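Oligogalacturonate lyase (Yersinia enterocolitica subsp. enterocolitica, PDB 3PE7) cleaves oligogalacturonates, probably by beta-elimination in the cytoplasm, with a seven-bladed beta-propeller that carries a manganese ion. Local coordinates at residues Q350-H355 with G373-Y378; H34-Y39 with K49-G54. All blocks are in the same frame, centred on the assembly; numbering follows the deposited sequence.

The chain meets contact 2 first. There the loop after strand 33-34 leads on to strand 49-54, which returns antiparallel to strand 33-34, so a short loop is closed within one sheet. Most of the propeller then follows before contact 1. In contact 1 the manganese-binding segment 350-355 meets Pro375, just before strand 376-381, closing a second loop through strands 357-358 and 364-369. The two loops lie in series and neither encloses the other. In space their centres are about 10 Å apart. Leu377 packs on His34, and Gln350 lies against Tyr37. Through these touches the two contacts bring together two sheets, one from early in the chain and one holding its C-terminal strands.

Contact 1: Q350-H355 with G373-Y378; sequences QVTHPH and GKPALY. With MN (manganese (II) ion), chain B; ACT (acetate ion), chain E.
Pro375 meets Val351 and Thr352 in a small buried apolar contact. Its CG is 4.0 Å from CG2 of Val351 and 4.1 Å from CG2 of Thr352. The Val351 side chain crosses the proline at about a right angle. With CG1 between the backbone N and the carbonyl carbon (chi1 72°), CG2 is left anti to the N, and this is the branch that reaches the proline. Thr352 turns its methyl to Pro375, while its hydroxyl is hydrogen-bonded to the backbone O of Lys343.

The turn itself is type I, closed by a bond from His353 N to Gln350 O. Its two middle residues are those that touch Pro375, and its two end residues bind metal.

Manganese is held by Gln350 OE1, His353 ND1 and His355 NE2, each at 2.1 Å. His287 adds a fourth protein ligand. An acetate, probably from the crystallisation liquor, binds through both oxygens. Gln350 grips it as well: NE2 gives a hydrogen bond of 3.0 Å to acetate O. The amide therefore serves metal and anion at once, which fixes its rotation. Acetate O also lies at the edge of the His353 ring, near its plane.

The contact sets a metal-bearing turn of the propeller against Pro375, at the entry to strand 376-381. The three-histidine, one-glutamine centre is the manganese site of this lyase, distinct from its calcium sites.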
ATOM      1  N   GLN A 350       6.989   2.813   8.519  1.00 12.05           N
ATOM      2  CA  GLN A 350       5.636   2.578   7.990  1.00 10.64           C
ATOM      3  C   GLN A 350       4.756   1.824   8.963  1.00 10.15           C
ATOM      4  O   GLN A 350       3.532   1.790   8.800  1.00  9.79           O
ATOM      5  CB  GLN A 350       5.695   1.786   6.664  1.00 10.17           C
ATOM      6  CG  GLN A 350       6.258   2.566   5.460  1.00 11.05           C
ATOM      7  CD  GLN A 350       5.376   3.708   5.016  1.00 11.18           C
ATOM      8  OE1 GLN A 350       4.144   3.557   4.876  1.00  9.84           O
ATOM      9  NE2 GLN A 350       5.994   4.874   4.770  1.00 11.80           N
ATOM     10  N   VAL A 351       5.375   1.207   9.970  1.00  8.94           N
ATOM     11  CA  VAL A 351       4.658   0.225  10.796  1.00  8.22           C
ATOM     12  C   VAL A 351       3.430   0.807  11.543  1.00  8.71           C
ATOM     13  O   VAL A 351       2.418   0.119  11.696  1.00  8.48           O
ATOM     14  CB  VAL A 351       5.627  -0.516  11.726  1.00  9.07           C
ATOM     15  CG1 VAL A 351       6.137   0.389  12.854  1.00  8.50           C
ATOM     16  CG2 VAL A 351       4.988  -1.772  12.286  1.00  7.89           C
ATOM     17  N   THR A 352       3.509   2.075  11.964  1.00  7.90           N
ATOM     18  CA  THR A 352       2.372   2.693  12.649  1.00  8.69           C
ATOM     19  C   THR A 352       1.435   3.441  11.708  1.00  8.08           C
ATOM     20  O   THR A 352       0.479   4.051  12.175  1.00  8.82           O
ATOM     21  CB  THR A 352       2.825   3.672  13.765  1.00  7.78           C
ATOM     22  OG1 THR A 352       3.824   4.553  13.248  1.00  9.41           O
ATOM     23  CG2 THR A 352       3.398   2.892  14.969  1.00  9.67           C
ATOM     24  N   HIS A 353       1.697   3.390  10.391  1.00  7.78           N
ATOM     25  CA  HIS A 353       0.770   4.001   9.420  1.00  8.82           C
ATOM     26  C   HIS A 353      -0.561   3.242   9.407  1.00  7.96           C
ATOM     27  O   HIS A 353      -0.567   2.031   9.254  1.00  9.20           O
ATOM     28  CB  HIS A 353       1.388   4.020   8.024  1.00  7.93           C
ATOM     29  CG  HIS A 353       2.460   5.045   7.861  1.00  8.16           C
ATOM     30  ND1 HIS A 353       2.865   5.510   6.626  1.00  9.30           N
ATOM     31  CD2 HIS A 353       3.206   5.706   8.780  1.00  8.05           C
ATOM     32  CE1 HIS A 353       3.811   6.418   6.796  1.00  8.97           C
ATOM     33  NE2 HIS A 353       4.031   6.561   8.092  1.00 10.22           N
ATOM     34  N   PRO A 354      -1.690   3.956   9.574  1.00  8.78           N
ATOM     35  CA  PRO A 354      -2.964   3.214   9.572  1.00  7.23           C
ATOM     36  C   PRO A 354      -3.234   2.473   8.260  1.00  7.48           C
ATOM     37  O   PRO A 354      -3.725   1.342   8.291  1.00  7.56           O
ATOM     38  CB  PRO A 354      -4.012   4.304   9.832  1.00  8.12           C
ATOM     39  CG  PRO A 354      -3.232   5.358  10.659  1.00  8.22           C
ATOM     40  CD  PRO A 354      -1.849   5.348  10.053  1.00  8.29           C
ATOM     41  N   HIS A 355      -2.901   3.093   7.123  1.00  6.57           N
ATOM     42  CA  HIS A 355      -3.021   2.445   5.804  1.00  6.97           C
ATOM     43  C   HIS A 355      -4.426   1.837   5.576  1.00  7.05           C
ATOM     44  O   HIS A 355      -4.543   0.644   5.249  1.00  7.44           O
ATOM     45  CB  HIS A 355      -1.919   1.360   5.641  1.00  6.39           C
ATOM     46  CG  HIS A 355      -0.554   1.926   5.391  1.00  7.50           C
ATOM     47  ND1 HIS A 355       0.600   1.208   5.609  1.00  8.25           N
ATOM     48  CD2 HIS A 355      -0.157   3.140   4.942  1.00  8.45           C
ATOM     49  CE1 HIS A 355       1.652   1.947   5.301  1.00  9.37           C
ATOM     50  NE2 HIS A 355       1.221   3.127   4.895  1.00  7.91           N
ATOM     51  N   GLY A 373      -0.630   0.118  22.672  1.00 11.03           N
ATOM     52  CA  GLY A 373       0.706  -0.342  23.047  1.00 11.34           C
ATOM     53  C   GLY A 373       1.595  -0.466  21.827  1.00 11.16           C
ATOM     54  O   GLY A 373       2.152   0.515  21.347  1.00 12.13           O
ATOM     55  N   LYS A 374       1.705  -1.676  21.306  1.00 10.08           N
ATOM     56  CA  LYS A 374       2.449  -1.879  20.071  1.00  9.66           C
ATOM     57  C   LYS A 374       1.448  -1.817  18.914  1.00  8.40           C
ATOM     58  O   LYS A 374       0.239  -1.886  19.145  1.00  8.31           O
ATOM     59  CB  LYS A 374       3.178  -3.220  20.119  1.00  9.63           C
ATOM     60  CG  LYS A 374       4.253  -3.271  21.222  1.00 11.92           C
ATOM     61  CD  LYS A 374       4.787  -4.672  21.355  1.00 13.24           C
ATOM     62  CE  LYS A 374       5.855  -4.766  22.425  1.00 17.78           C
ATOM     63  NZ  LYS A 374       6.268  -6.198  22.545  1.00 20.04           N
ATOM     64  N   PRO A 375       1.950  -1.708  17.673  1.00  8.20           N
ATOM     65  CA  PRO A 375       1.071  -1.804  16.505  1.00  7.61           C
ATOM     66  C   PRO A 375       0.148  -3.033  16.550  1.00  7.65           C
ATOM     67  O   PRO A 375       0.581  -4.139  16.900  1.00  7.68           O
ATOM     68  CB  PRO A 375       2.052  -1.928  15.345  1.00  7.65           C
ATOM     69  CG  PRO A 375       3.257  -1.145  15.829  1.00  7.41           C
ATOM     70  CD  PRO A 375       3.360  -1.494  17.287  1.00  7.74           C
ATOM     71  N   ALA A 376      -1.120  -2.817  16.210  1.00  7.61           N
ATOM     72  CA  ALA A 376      -2.119  -3.887  16.171  1.00  7.63           C
ATOM     73  C   ALA A 376      -3.066  -3.625  15.001  1.00  8.01           C
ATOM     74  O   ALA A 376      -3.096  -2.516  14.449  1.00  7.92           O
ATOM     75  CB  ALA A 376      -2.908  -3.958  17.525  1.00  8.76           C
ATOM     76  N   LEU A 377      -3.833  -4.642  14.635  1.00  7.77           N
ATOM     77  CA  LEU A 377      -4.824  -4.539  13.567  1.00  8.19           C
ATOM     78  C   LEU A 377      -6.222  -4.306  14.134  1.00  7.70           C
ATOM     79  O   LEU A 377      -6.615  -4.900  15.141  1.00  8.73           O
ATOM     80  CB  LEU A 377      -4.822  -5.805  12.691  1.00  9.47           C
ATOM     81  CG  LEU A 377      -3.698  -5.847  11.633  1.00 10.59           C
ATOM     82  CD1 LEU A 377      -2.383  -6.295  12.260  1.00 13.37           C
ATOM     83  CD2 LEU A 377      -4.088  -6.737  10.473  1.00 13.12           C
ATOM     84  N   TYR A 378      -6.964  -3.431  13.460  1.00  8.36           N
ATOM     85  CA  TYR A 378      -8.328  -3.047  13.853  1.00  7.47           C
ATOM     86  C   TYR A 378      -9.256  -3.063  12.657  1.00  7.46           C
ATOM     87  O   TYR A 378      -8.855  -2.729  11.531  1.00  6.98           O
ATOM     88  CB  TYR A 378      -8.355  -1.618  14.423  1.00  7.61           C
ATOM     89  CG  TYR A 378      -7.489  -1.454  15.630  1.00  7.06           C
ATOM     90  CD1 TYR A 378      -6.103  -1.272  15.494  1.00  7.99           C
ATOM     91  CD2 TYR A 378      -8.035  -1.520  16.916  1.00  8.77           C
ATOM     92  CE1 TYR A 378      -5.278  -1.150  16.615  1.00  7.05           C
ATOM     93  CE2 TYR A 378      -7.215  -1.403  18.052  1.00  8.62           C
ATOM     94  CZ  TYR A 378      -5.836  -1.209  17.870  1.00  7.47           C
ATOM     95  OH  TYR A 378      -5.028  -1.090  18.960  1.00  8.96           O
TER
HETATM   96 MN    MN B 389       2.442   4.827   4.645  1.00  7.45          MN
HETATM   97  C   ACT E 392       3.378   5.720   2.506  1.00 19.53           C
HETATM   98  O   ACT E 392       3.630   6.377   3.580  1.00 18.31           O
HETATM   99  OXT ACT E 392       2.602   4.691   2.560  1.00 18.10           O
HETATM  100  CH3 ACT E 392       3.993   6.134   1.212  1.00 20.49           C

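Contact 2: H34-Y39 with K49-G54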
ATOM      1  N   HIS A  34       0.982  -5.718  12.114  1.00  8.58           N
ATOM      2  CA  HIS A  34       0.552  -4.625  11.252  1.00  8.07           C
ATOM      3  C   HIS A  34      -0.042  -5.154   9.966  1.00  8.39           C
ATOM      4  O   HIS A  34       0.274  -6.258   9.523  1.00  8.54           O
ATOM      5  CB  HIS A  34       1.738  -3.705  10.905  1.00  8.31           C
ATOM      6  CG  HIS A  34       2.770  -4.387  10.066  1.00  8.16           C
ATOM      7  ND1 HIS A  34       2.693  -4.430   8.689  1.00  7.80           N
ATOM      8  CD2 HIS A  34       3.849  -5.130  10.411  1.00  7.92           C
ATOM      9  CE1 HIS A  34       3.722  -5.123   8.221  1.00  8.64           C
ATOM     10  NE2 HIS A  34       4.430  -5.570   9.246  1.00  9.11           N
ATOM     11  N   ARG A  35      -0.913  -4.354   9.361  1.00  8.87           N
ATOM     12  CA  ARG A  35      -1.457  -4.721   8.056  1.00  9.32           C
ATOM     13  C   ARG A  35      -0.451  -4.436   6.941  1.00  9.50           C
ATOM     14  O   ARG A  35       0.523  -3.711   7.152  1.00  9.05           O
ATOM     15  CB  ARG A  35      -2.762  -3.958   7.844  1.00  9.88           C
ATOM     16  CG  ARG A  35      -2.487  -2.519   7.513  1.00 12.30           C
ATOM     17  CD  ARG A  35      -2.529  -2.442   5.975  1.00 20.31           C
ATOM     18  NE  ARG A  35      -3.885  -2.159   5.714  1.00 14.54           N
ATOM     19  CZ  ARG A  35      -4.666  -2.488   4.695  1.00 11.63           C
ATOM     20  NH1 ARG A  35      -4.299  -3.209   3.621  1.00  9.64           N
ATOM     21  NH2 ARG A  35      -5.900  -2.048   4.815  1.00 10.19           N
ATOM     22  N   ASN A  36      -0.680  -4.981   5.740  1.00  9.27           N
ATOM     23  CA  ASN A  36       0.202  -4.730   4.597  1.00  9.55           C
ATOM     24  C   ASN A  36      -0.083  -3.373   3.935  1.00  8.82           C
ATOM     25  O   ASN A  36      -0.962  -2.630   4.396  1.00  9.08           O
ATOM     26  CB  ASN A  36       0.125  -5.898   3.583  1.00  8.46           C
ATOM     27  CG  ASN A  36      -1.183  -5.922   2.771  1.00 10.14           C
ATOM     28  OD1 ASN A  36      -1.255  -6.577   1.720  1.00 10.28           O
ATOM     29  ND2 ASN A  36      -2.206  -5.247   3.254  1.00  7.87           N
ATOM     30  N   TYR A  37       0.634  -3.039   2.870  1.00  9.72           N
ATOM     31  CA  TYR A  37       0.331  -1.807   2.154  1.00  9.85           C
ATOM     32  C   TYR A  37      -1.101  -1.859   1.582  1.00 10.62           C
ATOM     33  O   TYR A  37      -1.563  -2.914   1.117  1.00 10.07           O
ATOM     34  CB  TYR A  37       1.363  -1.536   1.055  1.00 10.73           C
ATOM     35  CG  TYR A  37       2.710  -1.068   1.562  1.00 11.71           C
ATOM     36  CD1 TYR A  37       2.818  -0.220   2.669  1.00 13.23           C
ATOM     37  CD2 TYR A  37       3.879  -1.422   0.889  1.00 13.54           C
ATOM     38  CE1 TYR A  37       4.084   0.239   3.111  1.00 14.07           C
ATOM     39  CE2 TYR A  37       5.124  -0.973   1.311  1.00 14.65           C
ATOM     40  CZ  TYR A  37       5.224  -0.149   2.414  1.00 15.40           C
ATOM     41  OH  TYR A  37       6.473   0.280   2.824  1.00 17.58           O
ATOM     42  N   PHE A  38      -1.789  -0.729   1.650  1.00  9.62           N
ATOM     43  CA  PHE A  38      -3.237  -0.672   1.408  1.00 10.14           C
ATOM     44  C   PHE A  38      -3.679  -1.044  -0.003  1.00 10.23           C
ATOM     45  O   PHE A  38      -4.837  -1.422  -0.206  1.00 11.02           O
ATOM     46  CB  PHE A  38      -3.797   0.724   1.762  1.00  9.76           C
ATOM     47  CG  PHE A  38      -3.164   1.845   0.996  1.00 11.16           C
ATOM     48  CD1 PHE A  38      -3.650   2.226  -0.255  1.00 11.67           C
ATOM     49  CD2 PHE A  38      -2.047   2.505   1.525  1.00 11.21           C
ATOM     50  CE1 PHE A  38      -3.044   3.257  -0.976  1.00 13.09           C
ATOM     51  CE2 PHE A  38      -1.430   3.522   0.807  1.00 13.43           C
ATOM     52  CZ  PHE A  38      -1.930   3.903  -0.436  1.00 11.70           C
ATOM     53  N   TYR A  39      -2.777  -0.903  -0.972  1.00 10.02           N
ATOM     54  CA  TYR A  39      -3.115  -1.202  -2.379  1.00 10.29           C
ATOM     55  C   TYR A  39      -2.878  -2.672  -2.761  1.00 10.48           C
ATOM     56  O   TYR A  39      -3.250  -3.099  -3.882  1.00 10.58           O
ATOM     57  CB  TYR A  39      -2.388  -0.236  -3.328  1.00 10.61           C
ATOM     58  CG  TYR A  39      -0.886  -0.198  -3.125  1.00 12.62           C
ATOM     59  CD1 TYR A  39      -0.302   0.671  -2.193  1.00 12.20           C
ATOM     60  CD2 TYR A  39      -0.049  -1.048  -3.863  1.00 13.47           C
ATOM     61  CE1 TYR A  39       1.092   0.700  -2.002  1.00 13.80           C
ATOM     62  CE2 TYR A  39       1.322  -1.027  -3.674  1.00 15.51           C
ATOM     63  CZ  TYR A  39       1.885  -0.169  -2.737  1.00 15.04           C
ATOM     64  OH  TYR A  39       3.251  -0.154  -2.570  1.00 18.13           O
ATOM     65  N   LYS A  49     -10.517 -14.649   5.339  1.00 12.42           N
ATOM     66  CA  LYS A  49      -9.130 -14.771   5.805  1.00 12.07           C
ATOM     67  C   LYS A  49      -8.341 -13.503   5.515  1.00 11.29           C
ATOM     68  O   LYS A  49      -8.635 -12.789   4.548  1.00 10.45           O
ATOM     69  CB  LYS A  49      -8.474 -16.018   5.216  1.00 12.74           C
ATOM     70  CG  LYS A  49      -9.062 -17.333   5.801  1.00 14.35           C
ATOM     71  CD  LYS A  49      -8.648 -18.538   4.972  1.00 19.15           C
ATOM     72  CE  LYS A  49      -9.377 -19.790   5.450  1.00 21.07           C
ATOM     73  NZ  LYS A  49     -10.864 -19.642   5.323  1.00 25.34           N
ATOM     74  N   LEU A  50      -7.346 -13.216   6.363  1.00 10.74           N
ATOM     75  CA  LEU A  50      -6.603 -11.951   6.272  1.00  9.79           C
ATOM     76  C   LEU A  50      -5.098 -12.156   6.459  1.00  9.44           C
ATOM     77  O   LEU A  50      -4.663 -12.693   7.466  1.00  9.05           O
ATOM     78  CB  LEU A  50      -7.132 -10.958   7.316  1.00  9.70           C
ATOM     79  CG  LEU A  50      -6.386  -9.628   7.511  1.00 10.81           C
ATOM     80  CD1 LEU A  50      -6.430  -8.792   6.234  1.00  9.11           C
ATOM     81  CD2 LEU A  50      -6.953  -8.856   8.695  1.00 10.96           C
ATOM     82  N   LEU A  51      -4.331 -11.722   5.466  1.00  9.01           N
ATOM     83  CA  LEU A  51      -2.866 -11.679   5.498  1.00  8.88           C
ATOM     84  C   LEU A  51      -2.404 -10.487   6.344  1.00  8.57           C
ATOM     85  O   LEU A  51      -2.899  -9.370   6.161  1.00  8.06           O
ATOM     86  CB  LEU A  51      -2.353 -11.451   4.076  1.00  9.12           C
ATOM     87  CG  LEU A  51      -0.821 -11.392   3.901  1.00  9.47           C
ATOM     88  CD1 LEU A  51      -0.201 -12.771   4.133  1.00 10.63           C
ATOM     89  CD2 LEU A  51      -0.468 -10.864   2.516  1.00 10.69           C
ATOM     90  N   PHE A  52      -1.434 -10.730   7.222  1.00  8.81           N
ATOM     91  CA  PHE A  52      -0.841  -9.656   8.041  1.00  8.68           C
ATOM     92  C   PHE A  52       0.590  -9.996   8.478  1.00  8.87           C
ATOM     93  O   PHE A  52       1.079 -11.108   8.277  1.00  7.83           O
ATOM     94  CB  PHE A  52      -1.734  -9.299   9.241  1.00 10.42           C
ATOM     95  CG  PHE A  52      -1.708 -10.297  10.357  1.00  9.63           C
ATOM     96  CD1 PHE A  52      -0.946 -10.043  11.490  1.00 11.30           C
ATOM     97  CD2 PHE A  52      -2.454 -11.496  10.294  1.00  9.79           C
ATOM     98  CE1 PHE A  52      -0.907 -10.953  12.558  1.00 11.18           C
ATOM     99  CE2 PHE A  52      -2.429 -12.427  11.355  1.00 11.14           C
ATOM    100  CZ  PHE A  52      -1.648 -12.160  12.492  1.00 10.95           C
ATOM    101  N   GLY A  53       1.264  -9.020   9.056  1.00  8.71           N
ATOM    102  CA  GLY A  53       2.629  -9.227   9.563  1.00  8.76           C
ATOM    103  C   GLY A  53       2.582  -9.203  11.080  1.00  9.07           C
ATOM    104  O   GLY A  53       1.854  -8.396  11.680  1.00  8.73           O
ATOM    105  N   GLY A  54       3.312 -10.123  11.702  1.00  8.78           N
ATOM    106  CA  GLY A  54       3.310 -10.255  13.160  1.00  8.97           C
ATOM    107  C   GLY A  54       4.672 -10.667  13.682  1.00  9.22           C
ATOM    108  O   GLY A  54       5.485 -11.234  12.957  1.00  9.29           O
TER
HETATM  109  O   HOH W   1      -3.069  -6.700   5.950  1.00  9.29           O
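His34 and Gly53 face each other as an antiparallel hydrogen-bonded pair. His34 N gives a bond of 2.8 Å to Gly53 O. Gly53 N returns one of 3.0 Å to His34 O. The second is the straighter, with an N-H...O angle of 170°. In the first, the donor is tilted 23° from the carbonyl plane.

One water carries the link further along the chain. It accepts from Asn36 N at 3.0 Å and donates to Leu51 O at 2.7 Å. It bridges the two backbones where the loop has left the strand.

The His34 ring is held from several sides. With CG between the backbone N and the carbonyl carbon (chi1 66°), the ring swings across so that one face lies over Gly53 CA, offset toward the rim. The absence of a side chain at Gly53 lets the ring lie this close. ND1 donates to Arg35 O at 2.8 Å, with the acceptor near the ring plane but the donor above the carbonyl plane. NE2 is hydrogen-bonded to OG1 of Thr83, and Phe84 stacks on the ring. With both nitrogens engaged, the orientation of the imidazole is well defined.

Side-chain contacts across the pair are few. Phe52 CB lies 3.7 Å from His34 O, a carbon-to-carbonyl approach. The phenyl ring leads away from the loop and packs on Leu65 and Leu377. Leu51 brings its CD2 end toward the Asn36 side chain.

Beyond His34 the loop runs toward the manganese site, where Tyr37 meets His355 and Gln350. The pairing of strand 33-34 with strand 49-54 is the edge of an antiparallel sheet, a blade of the seven-bladed beta-propeller.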